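Local coordinates for protein N-glycosylase/DNA lyase (Methanocaldococcus jannaschii, PDB 3FHF) that is an archaeal, mainly helical member of the 8-oxoguanine DNA glycosylase family, within the helix-hairpin-helix superfamily of DNA glycosylases, at residues K34-K37 against N38-N41; E15-K18 against N19-I22. One frame throughout, in Å; residues are numbered along the deposited sequence.

Interaction 1 (K34-K37 against N38-N41); sequences KSFK and NKSN
One face of the Phe36 ring is covered by the side chain of Lys39, whose CD sits over the centre, 3.5 Å above the ring plane, in a CH-pi contact; an edge-to-face partner, Trp44 of helix 41-54, also meets the ring. Lys39 stays extended as far as CE and then bends at its last torsion (chi4 52°), which turns the ammonium to Ser35 while leaving it over the same face, farther out than CD. Lys39 NZ lies 4.8 Å from the Phe36 ring centroid, 19° off the ring normal, a cation-pi contact. The same NZ of Lys39 donates a 2.6 Å hydrogen bond to Ser35 OG. The stretch forms the connection between helices 22-34 and 41-54: a short 3-10 turn at Phe36-Lys37 follows helix 22-34, with Asn38 N bonded to Ser35 O at 2.9 Å and Lys39 N to Phe36 O at 3.0 Å, and Ser40 then takes the N-cap position of the next helix. Phe36 O also accepts from Trp44 NE1, while Ser35 OG is bonded to Glu32 O as well. A water donates to Ser35 O and weakly accepts from Lys39 NZ. Lys37 turns its amine elsewhere, into a salt bridge with Glu114.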
# COMPACT_ATOMS: atom_id res chain seq x y z
N LYS A 34 -12.78 -0.35 -2.40
CA LYS A 34 -13.95 -0.51 -1.54
C LYS A 34 -14.78 -1.73 -1.92
O LYS A 34 -15.45 -2.31 -1.07
CB LYS A 34 -14.85 0.73 -1.62
CG LYS A 34 -14.28 1.97 -0.97
CD LYS A 34 -14.30 1.86 0.54
CE LYS A 34 -13.78 3.13 1.19
NZ LYS A 34 -13.97 3.09 2.66
N SER A 35 -14.74 -2.11 -3.19
CA SER A 35 -15.52 -3.26 -3.63
C SER A 35 -15.05 -4.57 -2.98
O SER A 35 -15.77 -5.57 -2.99
CB SER A 35 -15.48 -3.39 -5.17
OG SER A 35 -14.25 -3.92 -5.64
N PHE A 36 -13.86 -4.57 -2.39
CA PHE A 36 -13.37 -5.78 -1.73
C PHE A 36 -14.26 -6.20 -0.57
O PHE A 36 -14.20 -7.34 -0.12
CB PHE A 36 -11.92 -5.59 -1.26
CG PHE A 36 -10.91 -5.94 -2.30
CD1 PHE A 36 -10.32 -7.20 -2.32
CD2 PHE A 36 -10.60 -5.04 -3.32
CE1 PHE A 36 -9.45 -7.57 -3.34
CE2 PHE A 36 -9.73 -5.39 -4.34
CZ PHE A 36 -9.15 -6.66 -4.35
N LYS A 37 -15.09 -5.29 -0.08
CA LYS A 37 -15.98 -5.64 1.01
C LYS A 37 -16.90 -6.77 0.54
O LYS A 37 -17.39 -7.56 1.35
CB LYS A 37 -16.81 -4.42 1.44
CG LYS A 37 -17.38 -4.53 2.85
CD LYS A 37 -18.46 -5.59 2.94
CE LYS A 37 -18.68 -6.07 4.36
NZ LYS A 37 -17.55 -6.94 4.80
N ASN A 38 -17.11 -6.86 -0.76
CA ASN A 38 -17.96 -7.90 -1.33
C ASN A 38 -17.21 -9.09 -1.92
O ASN A 38 -17.82 -10.08 -2.32
CB ASN A 38 -18.86 -7.29 -2.41
CG ASN A 38 -19.73 -6.17 -1.88
OD1 ASN A 38 -20.41 -6.33 -0.87
ND2 ASN A 38 -19.70 -5.03 -2.55
N LYS A 39 -15.89 -9.00 -1.97
CA LYS A 39 -15.09 -10.09 -2.52
C LYS A 39 -14.79 -11.17 -1.48
O LYS A 39 -14.91 -10.94 -0.29
CB LYS A 39 -13.78 -9.54 -3.11
CG LYS A 39 -13.99 -8.71 -4.37
CD LYS A 39 -12.67 -8.19 -4.93
CE LYS A 39 -12.86 -7.49 -6.26
NZ LYS A 39 -13.91 -6.44 -6.18
N SER A 40 -14.40 -12.35 -1.96
CA SER A 40 -14.14 -13.49 -1.08
C SER A 40 -12.77 -13.49 -0.40
O SER A 40 -11.87 -12.73 -0.76
CB SER A 40 -14.26 -14.78 -1.88
OG SER A 40 -13.14 -14.91 -2.74
N ASN A 41 -12.63 -14.38 0.58
CA ASN A 41 -11.38 -14.54 1.32
C ASN A 41 -10.25 -14.79 0.34
O ASN A 41 -9.14 -14.29 0.52
CB ASN A 41 -11.45 -15.74 2.27
CG ASN A 41 -12.02 -15.39 3.62
OD1 ASN A 41 -11.42 -14.62 4.38
ND2 ASN A 41 -13.17 -15.96 3.94
O HOH W 1 -17.17 -6.68 -5.48

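Interaction 2 (E15-K18 against N19-I22); sequences EELK and NSEI
Ser20 and Asn19 fold their side chains back onto the C-terminal part of helix 5-18, where Ser20 OG meets Leu17 O and Asn19 ND2 lies near Glu15 O. The hydroxyl OG of Ser20 donates to Leu17 O at 2.6 Å, approaching only 18° from the carbonyl plane, while Ser20 N reaches the same oxygen at 3.0 Å from well above that plane. With chi1 at 72°, Ser20 OG lies between its own backbone N and carbonyl carbon, where it can also accept from Ile22 N at 3.1 Å, a capping bond at the start of helix 22-34. Asn19 also reaches back, but farther along the helix: its CG stands anti to its carbonyl carbon (chi1 -71°), and the amide ND2 comes to 2.8 Å from Glu15 O. The backbone N of Asn19 makes two weak bonds, to Glu15 O and Glu16 O. On the apolar side, Leu17 CD2 and Ile22 CG1 approach to 4.3 Å, and both side chains also pack on Tyr206 of helix 197-209. Lys18 NZ forms a salt bridge with Glu15 OE1 at 3.2 Å, on the syn side of the carboxylate; the same amine donates to Val193 O, linking this part of the helix to the loop before helix 197-209. The hydroxyl of Ser20 is thus a donor to Leu17 O and an acceptor from Ile22 N, two bonds that hold its rotation, and Leu17 O is gripped by both the hydroxyl and the N-H of Ser20.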
# COMPACT_ATOMS: atom_id res chain seq x y z
N GLU A 15 -5.58 20.78 -4.82
CA GLU A 15 -6.93 21.32 -4.98
C GLU A 15 -7.21 21.47 -6.47
O GLU A 15 -8.36 21.35 -6.92
CB GLU A 15 -7.05 22.69 -4.30
CG GLU A 15 -6.97 22.64 -2.77
CD GLU A 15 -8.17 21.96 -2.13
OE1 GLU A 15 -9.12 21.60 -2.86
OE2 GLU A 15 -8.16 21.79 -0.89
N GLU A 16 -6.17 21.74 -7.24
CA GLU A 16 -6.30 21.88 -8.69
C GLU A 16 -6.66 20.52 -9.29
O GLU A 16 -7.53 20.41 -10.16
CB GLU A 16 -4.99 22.39 -9.28
CG GLU A 16 -5.16 23.57 -10.21
CD GLU A 16 -3.92 24.43 -10.29
OE1 GLU A 16 -2.88 23.94 -10.78
OE2 GLU A 16 -3.98 25.60 -9.85
N LEU A 17 -5.99 19.47 -8.82
CA LEU A 17 -6.26 18.13 -9.32
C LEU A 17 -7.68 17.68 -8.96
O LEU A 17 -8.36 17.02 -9.76
CB LEU A 17 -5.24 17.14 -8.76
CG LEU A 17 -3.79 17.31 -9.24
CD1 LEU A 17 -2.91 16.28 -8.54
CD2 LEU A 17 -3.73 17.13 -10.75
N LYS A 18 -8.12 18.05 -7.76
CA LYS A 18 -9.47 17.70 -7.31
C LYS A 18 -10.52 18.36 -8.20
O LYS A 18 -11.65 17.87 -8.30
CB LYS A 18 -9.67 18.12 -5.85
CG LYS A 18 -8.97 17.20 -4.85
CD LYS A 18 -9.03 17.77 -3.44
CE LYS A 18 -10.47 18.08 -3.02
NZ LYS A 18 -10.51 18.89 -1.76
N ASN A 19 -10.14 19.47 -8.84
CA ASN A 19 -11.05 20.18 -9.74
C ASN A 19 -10.80 19.81 -11.20
O ASN A 19 -11.10 20.59 -12.11
CB ASN A 19 -10.89 21.70 -9.58
CG ASN A 19 -11.44 22.20 -8.26
OD1 ASN A 19 -12.60 21.96 -7.93
ND2 ASN A 19 -10.62 22.91 -7.49
N SER A 20 -10.25 18.62 -11.42
CA SER A 20 -9.96 18.15 -12.78
C SER A 20 -10.55 16.76 -12.97
O SER A 20 -11.13 16.19 -12.04
CB SER A 20 -8.46 18.10 -13.01
OG SER A 20 -7.87 17.02 -12.29
N GLU A 21 -10.39 16.20 -14.17
CA GLU A 21 -10.91 14.86 -14.45
C GLU A 21 -10.11 13.81 -13.68
O GLU A 21 -10.54 12.67 -13.53
CB GLU A 21 -10.86 14.58 -15.96
CG GLU A 21 -9.97 15.52 -16.75
CD GLU A 21 -10.29 15.52 -18.24
OE1 GLU A 21 -11.46 15.79 -18.61
OE2 GLU A 21 -9.37 15.25 -19.05
N ILE A 22 -8.94 14.21 -13.19
CA ILE A 22 -8.10 13.30 -12.43
C ILE A 22 -8.86 12.82 -11.20
O ILE A 22 -8.68 11.68 -10.76
CB ILE A 22 -6.80 14.00 -11.98
CG1 ILE A 22 -6.02 14.49 -13.21
CG2 ILE A 22 -5.96 13.05 -11.16
CD1 ILE A 22 -5.74 13.41 -14.23

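In the fold
From the N terminus, helix 5-18 runs into interaction 2, which spans the short connection between helices 5-18 and 22-34. The second of these helices leads directly to interaction 1, where residues 34-41 form the next connection and deliver the chain to helix 41-54. The two contacts therefore follow in series, neither nested nor crossed, at the two ends of the same helix. The centres of interactions 1 and 2 lie about 28 Å apart. The nearest atoms of interactions 1 and 2 are about 15 Å apart, with no touch. Interaction 2 faces helix 197-209 near the C terminus, whereas interaction 1 adjoins the loop at Val145 and the Lys110 to Glu114 region, so the single helix between them spans separate parts of the fold.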